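Local structure of succinate dehydrogenase subunit A (Mycolicibacterium smegmatis, 7D6V) at residues F80-E88 with Q601-L609; A553-R561 with E571-L581. The protein probably oxidises succinate to fumarate as the FAD-carrying subunit of a succinate dehydrogenase that feeds electrons to quinone in the respiratory chain. One frame throughout, in Å; residues are numbered along the deposited sequence.

Contact 1: F80-E88 with Q601-L609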
loop_
_atom_site.group_PDB
_atom_site.type_symbol
_atom_site.label_atom_id
_atom_site.label_comp_id
_atom_site.label_asym_id
_atom_site.label_seq_id
_atom_site.Cartn_x
_atom_site.Cartn_y
_atom_site.Cartn_z
ATOM N N PHE A 80 10.894 12.946 30.665
ATOM C CA PHE A 80 10.003 13.626 31.600
ATOM C C PHE A 80 9.717 15.064 31.189
ATOM O O PHE A 80 9.324 15.888 32.020
ATOM C CB PHE A 80 10.555 13.558 33.027
ATOM C CG PHE A 80 10.636 12.161 33.566
ATOM C CD1 PHE A 80 11.786 11.411 33.410
ATOM C CD2 PHE A 80 9.552 11.589 34.205
ATOM C CE1 PHE A 80 11.859 10.126 33.894
ATOM C CE2 PHE A 80 9.621 10.302 34.692
ATOM C CZ PHE A 80 10.774 9.571 34.536
ATOM N N LEU A 81 9.895 15.374 29.910
ATOM C CA LEU A 81 9.436 16.630 29.340
ATOM C C LEU A 81 8.012 16.520 28.814
ATOM O O LEU A 81 7.428 17.532 28.415
ATOM C CB LEU A 81 10.383 17.060 28.212
ATOM C CG LEU A 81 10.234 18.449 27.593
ATOM C CD1 LEU A 81 10.602 19.527 28.595
ATOM C CD2 LEU A 81 11.057 18.567 26.345
ATOM N N ASN A 82 7.443 15.317 28.839
ATOM C CA ASN A 82 6.124 15.054 28.283
ATOM C C ASN A 82 5.052 15.862 28.999
ATOM O O ASN A 82 5.201 16.250 30.159
ATOM C CB ASN A 82 5.790 13.570 28.424
ATOM C CG ASN A 82 6.845 12.672 27.831
ATOM O OD1 ASN A 82 7.753 12.230 28.527
ATOM N ND2 ASN A 82 6.699 12.346 26.561
ATOM N N ASN A 83 3.953 16.110 28.292
ATOM C CA ASN A 83 2.709 16.486 28.951
ATOM C C ASN A 83 2.175 15.255 29.668
ATOM O O ASN A 83 1.721 14.303 29.029
ATOM C CB ASN A 83 1.699 17.019 27.940
ATOM C CG ASN A 83 0.611 17.853 28.587
ATOM O OD1 ASN A 83 0.169 17.566 29.695
ATOM N ND2 ASN A 83 0.178 18.896 27.895
ATOM N N TRP A 84 2.248 15.264 30.999
ATOM C CA TRP A 84 1.926 14.070 31.768
ATOM C C TRP A 84 0.455 13.699 31.653
ATOM O O TRP A 84 0.115 12.512 31.663
ATOM C CB TRP A 84 2.309 14.280 33.227
ATOM C CG TRP A 84 1.672 15.481 33.827
ATOM C CD1 TRP A 84 2.165 16.749 33.837
ATOM C CD2 TRP A 84 0.418 15.532 34.517
ATOM N NE1 TRP A 84 1.300 17.587 34.495
ATOM C CE2 TRP A 84 0.219 16.863 34.920
ATOM C CE3 TRP A 84 -0.555 14.579 34.830
ATOM C CZ2 TRP A 84 -0.912 17.267 35.618
ATOM C CZ3 TRP A 84 -1.675 14.982 35.523
ATOM C CH2 TRP A 84 -1.846 16.313 35.909
ATOM N N ARG A 85 -0.429 14.693 31.553
ATOM C CA ARG A 85 -1.845 14.402 31.371
ATOM C C ARG A 85 -2.091 13.691 30.048
ATOM O O ARG A 85 -2.838 12.707 29.994
ATOM C CB ARG A 85 -2.654 15.693 31.455
ATOM C CG ARG A 85 -4.155 15.499 31.405
ATOM C CD ARG A 85 -4.649 14.506 32.435
ATOM N NE ARG A 85 -6.106 14.466 32.454
ATOM C CZ ARG A 85 -6.827 13.431 32.868
ATOM N NH1 ARG A 85 -8.148 13.492 32.843
ATOM N NH2 ARG A 85 -6.228 12.334 33.302
ATOM N N MET A 86 -1.449 14.155 28.976
ATOM C CA MET A 86 -1.614 13.511 27.679
ATOM C C MET A 86 -1.050 12.098 27.690
ATOM O O MET A 86 -1.657 11.179 27.133
ATOM C CB MET A 86 -0.950 14.346 26.589
ATOM C CG MET A 86 -1.799 15.498 26.097
ATOM S SD MET A 86 -0.931 16.559 24.934
ATOM C CE MET A 86 -1.187 15.658 23.411
ATOM N N ALA A 87 0.108 11.906 28.324
ATOM C CA ALA A 87 0.710 10.580 28.389
ATOM C C ALA A 87 -0.165 9.615 29.177
ATOM O O ALA A 87 -0.406 8.484 28.744
ATOM C CB ALA A 87 2.106 10.673 29.002
ATOM N N GLU A 88 -0.664 10.054 30.334
ATOM C CA GLU A 88 -1.536 9.204 31.140
ATOM C C GLU A 88 -2.815 8.865 30.393
ATOM O O GLU A 88 -3.274 7.714 30.410
ATOM C CB GLU A 88 -1.862 9.900 32.458
ATOM C CG GLU A 88 -3.025 9.285 33.208
ATOM C CD GLU A 88 -3.668 10.252 34.175
ATOM O OE1 GLU A 88 -3.516 11.475 33.983
ATOM O OE2 GLU A 88 -4.323 9.792 35.130
ATOM N N GLN A 601 5.941 24.539 32.992
ATOM C CA GLN A 601 4.968 23.465 32.889
ATOM C C GLN A 601 4.169 23.333 34.181
ATOM O O GLN A 601 4.568 23.812 35.244
ATOM C CB GLN A 601 5.658 22.138 32.578
ATOM C CG GLN A 601 6.459 22.127 31.295
ATOM C CD GLN A 601 6.757 20.723 30.815
ATOM O OE1 GLN A 601 5.848 19.958 30.500
ATOM N NE2 GLN A 601 8.035 20.378 30.751
ATOM N N GLN A 602 3.027 22.662 34.073
ATOM C CA GLN A 602 2.178 22.417 35.229
ATOM C C GLN A 602 2.870 21.470 36.204
ATOM O O GLN A 602 3.647 20.599 35.807
ATOM C CB GLN A 602 0.834 21.838 34.785
ATOM C CG GLN A 602 -0.160 21.612 35.907
ATOM C CD GLN A 602 -0.541 22.901 36.607
ATOM O OE1 GLN A 602 -0.093 23.174 37.719
ATOM N NE2 GLN A 602 -1.374 23.703 35.956
ATOM N N VAL A 603 2.592 21.667 37.492
ATOM C CA VAL A 603 3.148 20.885 38.599
ATOM C C VAL A 603 3.189 19.413 38.206
ATOM O O VAL A 603 2.156 18.853 37.814
ATOM C CB VAL A 603 2.331 21.103 39.881
ATOM C CG1 VAL A 603 2.836 20.217 41.002
ATOM C CG2 VAL A 603 2.380 22.566 40.289
ATOM N N PRO A 604 4.356 18.751 38.300
ATOM C CA PRO A 604 4.607 17.560 37.473
ATOM C C PRO A 604 3.530 16.486 37.489
ATOM O O PRO A 604 2.905 16.251 36.457
ATOM C CB PRO A 604 5.928 17.012 38.043
ATOM C CG PRO A 604 6.195 17.797 39.305
ATOM C CD PRO A 604 5.540 19.114 39.094
ATOM N N MET A 605 3.255 15.867 38.631
ATOM C CA MET A 605 2.391 14.691 38.643
ATOM C C MET A 605 1.773 14.537 40.023
ATOM O O MET A 605 2.492 14.524 41.027
ATOM C CB MET A 605 3.174 13.426 38.241
ATOM C CG MET A 605 3.587 13.364 36.768
ATOM S SD MET A 605 4.833 12.155 36.303
ATOM C CE MET A 605 6.122 12.512 37.487
ATOM N N ARG A 606 0.444 14.436 40.070
ATOM C CA ARG A 606 -0.266 14.538 41.338
ATOM C C ARG A 606 -0.093 13.296 42.234
ATOM O O ARG A 606 0.657 13.391 43.213
ATOM C CB ARG A 606 -1.724 14.898 41.017
ATOM C CG ARG A 606 -2.201 14.330 39.674
ATOM C CD ARG A 606 -3.696 14.053 39.669
ATOM N NE ARG A 606 -4.178 13.704 38.338
ATOM C CZ ARG A 606 -4.155 12.473 37.840
ATOM N NH1 ARG A 606 -4.607 12.239 36.618
ATOM N NH2 ARG A 606 -3.681 11.472 38.566
ATOM N N PRO A 607 -0.713 12.136 41.981
ATOM C CA PRO A 607 -0.100 10.864 42.410
ATOM C C PRO A 607 0.652 10.101 41.327
ATOM O O PRO A 607 0.986 8.936 41.564
ATOM C CB PRO A 607 -1.319 10.057 42.868
ATOM C CG PRO A 607 -2.346 10.469 41.959
ATOM C CD PRO A 607 -2.182 11.950 41.971
ATOM N N ASP A 608 0.899 10.687 40.156
ATOM C CA ASP A 608 1.673 9.967 39.153
ATOM C C ASP A 608 3.146 10.069 39.525
ATOM O O ASP A 608 4.000 10.400 38.703
ATOM C CB ASP A 608 1.416 10.522 37.752
ATOM C CG ASP A 608 0.010 10.260 37.264
ATOM O OD1 ASP A 608 -0.490 9.136 37.458
ATOM O OD2 ASP A 608 -0.594 11.182 36.679
ATOM N N LEU A 609 3.429 9.739 40.777
ATOM C CA LEU A 609 4.733 9.667 41.414
ATOM C C LEU A 609 4.877 8.283 42.023
ATOM O O LEU A 609 5.128 8.103 43.215
ATOM C CB LEU A 609 4.893 10.775 42.446
ATOM C CG LEU A 609 4.792 12.217 41.933
ATOM C CD1 LEU A 609 4.669 13.181 43.099
ATOM C CD2 LEU A 609 5.985 12.581 41.070
#

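Contact 2: A553-R561 with E571-L581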
loop_
_atom_site.group_PDB
_atom_site.type_symbol
_atom_site.label_atom_id
_atom_site.label_comp_id
_atom_site.label_asym_id
_atom_site.label_seq_id
_atom_site.Cartn_x
_atom_site.Cartn_y
_atom_site.Cartn_z
ATOM N N ALA A 553 13.836 28.115 18.313
ATOM C CA ALA A 553 13.733 27.243 19.480
ATOM C C ALA A 553 15.048 26.519 19.748
ATOM O O ALA A 553 15.497 26.433 20.901
ATOM C CB ALA A 553 12.596 26.243 19.289
ATOM N N ALA A 554 15.686 26.003 18.691
ATOM C CA ALA A 554 16.949 25.295 18.861
ATOM C C ALA A 554 18.046 26.215 19.369
ATOM O O ALA A 554 18.914 25.782 20.132
ATOM C CB ALA A 554 17.369 24.647 17.544
ATOM N N LEU A 555 18.032 27.482 18.955
ATOM C CA LEU A 555 19.007 28.427 19.487
ATOM C C LEU A 555 18.731 28.738 20.950
ATOM O O LEU A 555 19.665 28.919 21.739
ATOM C CB LEU A 555 19.003 29.713 18.665
ATOM C CG LEU A 555 20.062 30.739 19.073
ATOM C CD1 LEU A 555 21.439 30.295 18.612
ATOM C CD2 LEU A 555 19.725 32.109 18.527
ATOM N N GLN A 556 17.456 28.812 21.332
ATOM C CA GLN A 556 17.136 29.239 22.688
ATOM C C GLN A 556 17.345 28.140 23.723
ATOM O O GLN A 556 17.717 28.444 24.861
ATOM C CB GLN A 556 15.700 29.751 22.753
ATOM C CG GLN A 556 15.444 30.657 23.937
ATOM C CD GLN A 556 14.441 31.740 23.630
ATOM O OE1 GLN A 556 14.294 32.156 22.482
ATOM N NE2 GLN A 556 13.739 32.203 24.655
ATOM N N ARG A 557 17.113 26.874 23.375
ATOM C CA ARG A 557 17.267 25.799 24.359
ATOM C C ARG A 557 18.740 25.425 24.478
ATOM O O ARG A 557 19.290 24.732 23.622
ATOM C CB ARG A 557 16.425 24.586 23.984
ATOM C CG ARG A 557 16.547 23.450 24.990
ATOM C CD ARG A 557 15.483 22.390 24.806
ATOM N NE ARG A 557 14.165 22.863 25.210
ATOM C CZ ARG A 557 13.606 22.606 26.387
ATOM N NH1 ARG A 557 14.251 21.880 27.286
ATOM N NH2 ARG A 557 12.401 23.078 26.666
ATOM N N THR A 558 19.378 25.868 25.556
ATOM C CA THR A 558 20.806 25.628 25.773
ATOM C C THR A 558 21.030 24.435 26.703
ATOM O O THR A 558 21.567 24.561 27.803
ATOM C CB THR A 558 21.475 26.885 26.318
ATOM O OG1 THR A 558 20.834 27.280 27.537
ATOM C CG2 THR A 558 21.376 28.015 25.313
ATOM N N GLU A 559 20.609 23.264 26.235
ATOM C CA GLU A 559 20.874 21.991 26.895
ATOM C C GLU A 559 20.474 20.891 25.924
ATOM O O GLU A 559 19.811 21.144 24.916
ATOM C CB GLU A 559 20.139 21.883 28.240
ATOM C CG GLU A 559 18.619 21.954 28.184
ATOM C CD GLU A 559 17.958 20.601 28.052
ATOM O OE1 GLU A 559 18.600 19.593 28.399
ATOM O OE2 GLU A 559 16.793 20.541 27.618
ATOM N N SER A 560 20.896 19.666 26.225
ATOM C CA SER A 560 20.654 18.522 25.355
ATOM C C SER A 560 19.639 17.594 26.005
ATOM O O SER A 560 19.732 17.307 27.199
ATOM C CB SER A 560 21.951 17.767 25.066
ATOM O OG SER A 560 22.863 18.577 24.353
ATOM N N ARG A 561 18.664 17.140 25.223
ATOM C CA ARG A 561 17.635 16.251 25.753
ATOM C C ARG A 561 16.944 15.564 24.591
ATOM O O ARG A 561 16.344 16.235 23.748
ATOM C CB ARG A 561 16.629 17.028 26.601
ATOM C CG ARG A 561 15.690 16.155 27.408
ATOM C CD ARG A 561 14.666 16.987 28.153
ATOM N NE ARG A 561 15.289 17.960 29.040
ATOM C CZ ARG A 561 15.547 17.740 30.322
ATOM N NH1 ARG A 561 15.234 16.578 30.871
ATOM N NH2 ARG A 561 16.117 18.681 31.055
ATOM N N GLU A 571 25.820 18.635 28.195
ATOM C CA GLU A 571 25.314 18.102 29.452
ATOM C C GLU A 571 23.821 17.894 29.305
ATOM O O GLU A 571 23.026 18.818 29.481
ATOM C CB GLU A 571 25.631 19.043 30.606
ATOM C CG GLU A 571 25.601 18.370 31.960
ATOM C CD GLU A 571 26.668 17.305 32.100
ATOM O OE1 GLU A 571 27.736 17.441 31.466
ATOM O OE2 GLU A 571 26.440 16.330 32.848
ATOM N N MET A 572 23.447 16.671 28.947
ATOM C CA MET A 572 22.045 16.315 28.848
ATOM C C MET A 572 21.323 16.669 30.137
ATOM O O MET A 572 21.886 16.567 31.231
ATOM C CB MET A 572 21.885 14.819 28.557
ATOM C CG MET A 572 22.449 14.361 27.223
ATOM S SD MET A 572 21.223 14.370 25.901
ATOM C CE MET A 572 19.924 13.363 26.615
ATOM N N ASP A 573 20.070 17.090 29.999
ATOM C CA ASP A 573 19.164 17.200 31.130
ATOM C C ASP A 573 19.683 18.205 32.167
ATOM O O ASP A 573 20.091 17.853 33.275
ATOM C CB ASP A 573 18.945 15.817 31.758
ATOM C CG ASP A 573 18.390 14.810 30.772
ATOM O OD1 ASP A 573 17.733 15.220 29.798
ATOM O OD2 ASP A 573 18.615 13.600 30.971
ATOM N N ALA A 574 19.679 19.474 31.763
ATOM C CA ALA A 574 19.739 20.555 32.737
ATOM C C ALA A 574 18.436 20.571 33.535
ATOM O O ALA A 574 17.613 19.658 33.436
ATOM C CB ALA A 574 19.978 21.893 32.046
ATOM N N ASN A 575 18.240 21.596 34.371
ATOM C CA ASN A 575 16.959 21.632 35.067
ATOM C C ASN A 575 15.861 21.722 34.012
ATOM O O ASN A 575 15.132 20.746 33.831
ATOM C CB ASN A 575 16.901 22.751 36.127
ATOM C CG ASN A 575 16.896 24.153 35.546
ATOM O OD1 ASN A 575 16.034 24.508 34.744
ATOM N ND2 ASN A 575 17.850 24.969 35.976
ATOM N N TRP A 576 15.705 22.869 33.336
ATOM C CA TRP A 576 15.262 22.989 31.943
ATOM C C TRP A 576 14.166 22.012 31.525
ATOM O O TRP A 576 13.962 21.790 30.328
ATOM C CB TRP A 576 16.458 22.819 31.001
ATOM C CG TRP A 576 16.968 24.097 30.376
ATOM C CD1 TRP A 576 18.199 24.657 30.558
ATOM C CD2 TRP A 576 16.267 24.958 29.469
ATOM N NE1 TRP A 576 18.307 25.812 29.829
ATOM C CE2 TRP A 576 17.135 26.020 29.150
ATOM C CE3 TRP A 576 14.993 24.937 28.899
ATOM C CZ2 TRP A 576 16.768 27.050 28.289
ATOM C CZ3 TRP A 576 14.631 25.960 28.043
ATOM C CH2 TRP A 576 15.515 27.002 27.747
ATOM N N ARG A 577 13.445 21.440 32.483
ATOM C CA ARG A 577 12.464 20.401 32.206
ATOM C C ARG A 577 11.039 20.879 32.387
ATOM O O ARG A 577 10.146 20.409 31.682
ATOM C CB ARG A 577 12.714 19.185 33.109
ATOM C CG ARG A 577 12.066 17.896 32.666
ATOM C CD ARG A 577 11.565 17.123 33.871
ATOM N NE ARG A 577 10.988 18.010 34.874
ATOM C CZ ARG A 577 9.750 18.489 34.825
ATOM N NH1 ARG A 577 9.312 19.290 35.783
ATOM N NH2 ARG A 577 8.949 18.170 33.819
ATOM N N ASN A 578 10.814 21.798 33.315
ATOM C CA ASN A 578 9.558 22.535 33.399
ATOM C C ASN A 578 9.625 23.842 32.612
ATOM O O ASN A 578 9.344 24.922 33.123
ATOM C CB ASN A 578 9.196 22.766 34.862
ATOM C CG ASN A 578 10.269 23.520 35.620
ATOM O OD1 ASN A 578 11.274 23.942 35.049
ATOM N ND2 ASN A 578 10.057 23.697 36.918
ATOM N N THR A 579 10.012 23.736 31.343
ATOM C CA THR A 579 10.037 24.864 30.422
ATOM C C THR A 579 9.700 24.352 29.031
ATOM O O THR A 579 10.313 23.390 28.562
ATOM C CB THR A 579 11.402 25.560 30.416
ATOM O OG1 THR A 579 11.802 25.843 31.762
ATOM C CG2 THR A 579 11.330 26.861 29.643
ATOM N N LEU A 580 8.728 24.990 28.377
ATOM C CA LEU A 580 8.247 24.539 27.077
ATOM C C LEU A 580 8.728 25.377 25.908
ATOM O O LEU A 580 8.831 24.849 24.799
ATOM C CB LEU A 580 6.717 24.500 27.050
ATOM C CG LEU A 580 6.084 23.385 27.875
ATOM C CD1 LEU A 580 4.574 23.518 27.871
ATOM C CD2 LEU A 580 6.512 22.034 27.337
ATOM N N LEU A 581 9.024 26.660 26.119
ATOM C CA LEU A 581 9.648 27.499 25.097
ATOM C C LEU A 581 8.734 27.630 23.868
ATOM O O LEU A 581 8.977 27.079 22.795
ATOM C CB LEU A 581 11.033 26.926 24.764
ATOM C CG LEU A 581 11.994 27.592 23.799
ATOM C CD1 LEU A 581 12.347 28.937 24.382
ATOM C CD2 LEU A 581 13.233 26.744 23.638
#

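Contact 1: F80-E88 with Q601-L609
E88 and R606 carry the main polar link between the start of helix 84-102 and the irregular segment 601-609. R606 NH1 donates to E88 OE2 at 2.9 Å, with an N-H...O angle of 164°. The oxygen lies near the guanidinium plane and uses its syn lone pair. The other carboxylate oxygen, E88 OE1, is taken from within the same helix: R85 NH2 reaches it at 2.9 Å, coming from above the carboxylate plane. E88 thus holds two arginines, and its negative charge would be expected to offset the proximity of R85 NH2 to R606 NH1, 3.7 Å apart. D608 extends this network through a long, purely electrostatic pairing with R606, and R85 has a second partner in D399.

The packing centres on W84. Its CG sits between the backbone N and the carbonyl carbon (chi1 56°), which turns the indole to the incoming chain. The carbonyl carbon of P604 lies over one face, toward the rim, and CB of the neighbouring R85 over the other. The side chains of M605 and W84 pass one another pointing opposite ways, M605 CG 3.9 Å from W84 CB. At the far rim, W84 CZ3 comes within 4.0 Å of R606 NE; this single rim atom stands over the R606 guanidinium face, the two planes being nearly perpendicular (86°). Farther along, L81 and Q601 cross at about a right angle and set a methyl against an amide nitrogen, L81 CD1 lying 3.5 Å from Q601 NE2.

Such a pairing, a tryptophan packed beside a salt-bridge network of R85, E88, R606 and D608 at a helix start with N83 as N-cap, is a tertiary contact between family regions: it fastens a C-terminal segment of the flavoprotein to its FAD-binding region.

Contact 2: A553-R561 with E571-L581
E559 lays its CG over the indole of W576 while its carboxylate draws in two arginines of its own segment. The CH-pi contact places E559 CG 3.8 Å from the centroid of the W576 five-membered ring, 26° off the normal. With chi1 at 61° the E559 chain folds back over its own backbone and then bends, bringing E559 OE2 to R557 NH1 at 2.9 Å and, more weakly, to R561 NE.

R557, the first residue to leave helix 532-556, does most of the reaching. R557 NH1 also donates to W576 O at 3.1 Å, and R557 NH2 to T579 O at 2.8 Å, while W576 CE3 lies over the guanidinium face; NE is paired with E244. One guanidinium thereby binds two carbonyls of a loop as well as two carboxylates. Within the fumarate reductase flavoprotein C-terminal region, these carbonyl bonds tie the exit of a long helix to a returning loop, and the R561-D573 pair carries the salt-bridge network of R557, E559, R561 and D573 across.

R561 lies between D573 OD1 over one guanidinium face and R577 CG over the other. The pairing of R561 NH1 with D573 OD1, at 3.0 Å, is one of charge alone, and R561 NH2 makes a weak bond to A574 O. D573 N is held by S560 O at 2.8 Å. At the helix end, L581 inserts its methyls beside Q556 and R557, L581 CD2 being 3.9 Å from R557 CB.

Overall arrangement
The centres of contacts 1 and 2 lie about 17 Å apart, on the same side of the chain's centre. Contact 2 is local, its segments ten residues apart, and is nested within the much longer loop closed by contact 1, which joins residues 513 positions apart. Contact 1 ties helix 84-102 of the FAD-binding region to the chain after strand 594-597, whereas contact 2 stays within the C-terminal region, at the C-terminal end of helix 532-556. R577 connects them, its NH2 probably hydrogen-bonding to F80 O at 2.9 Å, and L580 packs against Q601. Contact 1 thus joins the two family regions, and R577 links the loop of contact 2 to it.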